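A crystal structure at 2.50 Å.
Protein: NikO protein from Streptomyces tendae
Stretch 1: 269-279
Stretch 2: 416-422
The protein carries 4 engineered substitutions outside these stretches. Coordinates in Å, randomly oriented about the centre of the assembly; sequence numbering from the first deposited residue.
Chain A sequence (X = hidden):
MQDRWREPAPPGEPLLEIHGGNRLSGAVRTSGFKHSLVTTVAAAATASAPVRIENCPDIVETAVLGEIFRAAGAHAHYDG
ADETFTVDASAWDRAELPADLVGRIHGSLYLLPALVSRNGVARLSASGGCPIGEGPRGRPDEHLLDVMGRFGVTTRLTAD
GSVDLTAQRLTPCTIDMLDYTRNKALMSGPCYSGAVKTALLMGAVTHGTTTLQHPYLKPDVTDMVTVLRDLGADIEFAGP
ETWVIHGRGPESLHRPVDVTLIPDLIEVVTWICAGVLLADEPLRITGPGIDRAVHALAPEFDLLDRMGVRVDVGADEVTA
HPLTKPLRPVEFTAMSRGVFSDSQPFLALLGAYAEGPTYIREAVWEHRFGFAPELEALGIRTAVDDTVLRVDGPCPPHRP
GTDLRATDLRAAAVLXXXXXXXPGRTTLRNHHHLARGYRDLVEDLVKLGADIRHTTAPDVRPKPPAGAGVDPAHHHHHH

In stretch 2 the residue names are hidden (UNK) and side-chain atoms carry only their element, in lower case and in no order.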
# COMPACT_ATOMS: atom_id res chain seq x y z
N VAL A 269 9.14 -18.82 -1.85
CA VAL A 269 8.04 -18.25 -1.09
C VAL A 269 7.03 -19.33 -0.72
O VAL A 269 6.56 -19.40 0.41
CB VAL A 269 7.32 -17.15 -1.90
CG1 VAL A 269 6.08 -16.66 -1.16
CG2 VAL A 269 8.26 -15.99 -2.18
N THR A 270 6.72 -20.19 -1.69
CA THR A 270 5.75 -21.26 -1.51
C THR A 270 6.17 -22.22 -0.40
O THR A 270 5.35 -22.62 0.43
CB THR A 270 5.54 -22.06 -2.81
OG1 THR A 270 5.14 -21.16 -3.86
CG2 THR A 270 4.47 -23.12 -2.62
N TRP A 271 7.44 -22.59 -0.38
CA TRP A 271 7.95 -23.53 0.62
C TRP A 271 8.08 -22.90 2.01
O TRP A 271 7.89 -23.58 3.02
CB TRP A 271 9.28 -24.14 0.17
CG TRP A 271 9.13 -25.12 -0.94
CD1 TRP A 271 9.69 -25.03 -2.19
CD2 TRP A 271 8.38 -26.34 -0.93
NE1 TRP A 271 9.32 -26.12 -2.94
CE2 TRP A 271 8.52 -26.94 -2.19
CE3 TRP A 271 7.59 -26.98 0.04
CZ2 TRP A 271 7.91 -28.15 -2.52
CZ3 TRP A 271 6.99 -28.18 -0.28
CH2 TRP A 271 7.15 -28.75 -1.55
N ILE A 272 8.41 -21.62 2.05
CA ILE A 272 8.47 -20.89 3.31
C ILE A 272 7.08 -20.83 3.93
O ILE A 272 6.91 -21.04 5.13
CB ILE A 272 9.02 -19.46 3.12
CG1 ILE A 272 10.50 -19.52 2.72
CG2 ILE A 272 8.85 -18.65 4.39
CD1 ILE A 272 11.10 -18.16 2.42
N CYS A 273 6.08 -20.56 3.09
CA CYS A 273 4.69 -20.54 3.52
C CYS A 273 4.27 -21.92 4.04
O CYS A 273 3.56 -22.03 5.04
CB CYS A 273 3.78 -20.11 2.37
SG CYS A 273 2.01 -20.16 2.76
N ALA A 274 4.71 -22.96 3.35
CA ALA A 274 4.38 -24.33 3.72
C ALA A 274 5.07 -24.74 5.02
O ALA A 274 4.45 -25.36 5.89
CB ALA A 274 4.75 -25.29 2.60
N GLY A 275 6.34 -24.38 5.15
CA GLY A 275 7.11 -24.72 6.34
C GLY A 275 6.59 -24.07 7.60
O GLY A 275 6.58 -24.68 8.67
N VAL A 276 6.14 -22.83 7.48
CA VAL A 276 5.63 -22.08 8.62
C VAL A 276 4.29 -22.63 9.11
O VAL A 276 4.04 -22.71 10.31
CB VAL A 276 5.48 -20.57 8.28
CG1 VAL A 276 4.67 -19.85 9.34
CG2 VAL A 276 6.85 -19.93 8.13
N LEU A 277 3.44 -23.03 8.17
CA LEU A 277 2.06 -23.40 8.50
C LEU A 277 1.79 -24.90 8.57
O LEU A 277 0.83 -25.33 9.22
CB LEU A 277 1.09 -22.75 7.50
CG LEU A 277 1.14 -21.23 7.41
CD1 LEU A 277 0.14 -20.72 6.39
CD2 LEU A 277 0.90 -20.59 8.77
N LEU A 278 2.62 -25.71 7.91
CA LEU A 278 2.32 -27.13 7.79
C LEU A 278 3.35 -28.06 8.44
O LEU A 278 3.05 -29.21 8.73
CB LEU A 278 2.14 -27.52 6.31
CG LEU A 278 1.07 -26.73 5.55
CD1 LEU A 278 1.02 -27.18 4.09
CD2 LEU A 278 -0.29 -26.88 6.21
N ALA A 279 4.56 -27.56 8.66
CA ALA A 279 5.63 -28.38 9.23
C ALA A 279 5.63 -28.36 10.76
O ALA A 279 5.10 -27.43 11.37
CB ALA A 279 6.98 -27.94 8.69
N UNK A 416 -3.98 -25.60 -2.17
CA UNK A 416 -3.46 -26.91 -1.79
C UNK A 416 -2.79 -26.85 -0.42
O UNK A 416 -2.92 -27.78 0.38
c UNK A 416 -2.92 -29.83 -2.38
c UNK A 416 -1.84 -28.79 -2.62
c UNK A 416 -0.98 -29.17 -3.81
c UNK A 416 -2.47 -27.41 -2.84
N UNK A 417 -2.08 -25.76 -0.15
CA UNK A 417 -1.41 -25.58 1.13
C UNK A 417 -2.43 -25.38 2.25
O UNK A 417 -2.28 -25.92 3.35
c UNK A 417 1.59 -23.24 0.20
c UNK A 417 -0.46 -24.38 1.08
c UNK A 417 1.54 -25.73 0.38
c UNK A 417 0.72 -24.48 0.11
N UNK A 418 -3.46 -24.59 1.96
CA UNK A 418 -4.51 -24.32 2.94
C UNK A 418 -5.33 -25.57 3.23
O UNK A 418 -5.76 -25.78 4.37
c UNK A 418 -5.41 -23.19 2.45
N UNK A 419 -5.55 -26.39 2.21
CA UNK A 419 -6.30 -27.63 2.36
C UNK A 419 -5.56 -28.62 3.26
O UNK A 419 -6.18 -29.38 4.00
c UNK A 419 -6.57 -28.25 1.00
N UNK A 420 -4.23 -28.60 3.18
CA UNK A 420 -3.40 -29.49 3.99
C UNK A 420 -3.46 -29.13 5.47
O UNK A 420 -3.05 -29.93 6.32
c UNK A 420 -0.28 -29.91 1.68
c UNK A 420 -1.70 -30.18 2.16
c UNK A 420 -1.95 -31.67 2.28
c UNK A 420 -1.96 -29.48 3.49
N UNK A 421 -3.95 -27.94 5.78
CA UNK A 421 -4.09 -27.50 7.16
C UNK A 421 -5.42 -27.97 7.75
O UNK A 421 -5.55 -28.13 8.96
c UNK A 421 -3.97 -25.99 7.26
N UNK A 422 -6.40 -28.19 6.88
CA UNK A 422 -7.73 -28.60 7.31
C UNK A 422 -7.79 -30.08 7.68
O UNK A 422 -7.52 -30.94 6.85
c UNK A 422 -8.78 -28.33 6.21
c UNK A 422 -8.91 -26.84 5.95
c UNK A 422 -10.12 -28.94 6.58

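Position 416 carries four side-chain carbons, forked at the second, with no heteroatom. A chain that branches one carbon beyond CB is leucine. The side chain of Leu-416 makes no contact with stretch 1, its CA-to-CB bond pointing sideways, though the residue is buried; its backbone O accepts a hydrogen bond from N of position 420, 3.2 Å away.

Position 417 has the same pattern, four carbons forked at the second, but here the CA-to-CB bond points toward stretch 1. One tip carbon lies 4.0 Å from Cys-273 SG and 3.8 Å from Thr-270 O, while the other lies 3.9 Å from Ala-274 CB. The fork again means leucine. Leu-417, in the m,t rotamer, is a knob seated among Thr-270, Cys-273, Ala-274 and Leu-278, its CD1 meeting the first two and its CD2 reaching Ala-274.

Position 418 shows a single carbon beyond CA, directed away from stretch 1: alanine. Position 419 repeats this, one carbon pointing away and touching nothing on stretch 1, and is also alanine. Neither Ala-418 nor Ala-419 contributes to the contact.

At position 420 four carbons appear once more, forked at the second, and the CA-to-CB bond turns back toward stretch 1. Its CB lies 3.8 Å from Leu-278 CD1. This is leucine; both CB and the CD1 tip of Leu-420 pack against Leu-278 CD1, at 3.8 and 3.9 Å.

Position 421 has one carbon, CB, set sideways and 3.9 Å from Leu-278 CD2. One carbon alone identifies alanine. The backbone of Ala-421 takes part too, its N lying 3.8 Å from Leu-278 CD2.

Position 422 has three carbons, two of them attached to CB. Three carbons in all, branched at CB, make valine, and Val-422 is out of reach of stretch 1.

The contact is apolar, with no hydrogen bond across it: Leu-417 is the knob, and Leu-278 packs on Leu-417, Leu-420 and Ala-421. Leu-417 fills a hollow on the stretch 1 helix where the short side chain of Ala-274 lies beside it, at a point where the CA atoms of Ala-274 and Leu-417 are 6.5 Å apart. One turn further on, Leu-278 answers: its CD1 packs 3.6 Å from Leu-417 O and 4.0 Å from Leu-417 CD2, and its CD2 rests on Ala-421, whose CA is again 6.5 Å from the CA of Leu-278. The rule is large against small at each close approach, with Leu-417 and Leu-278 touching between them.

Stretch 2 416-422: LLAALAV
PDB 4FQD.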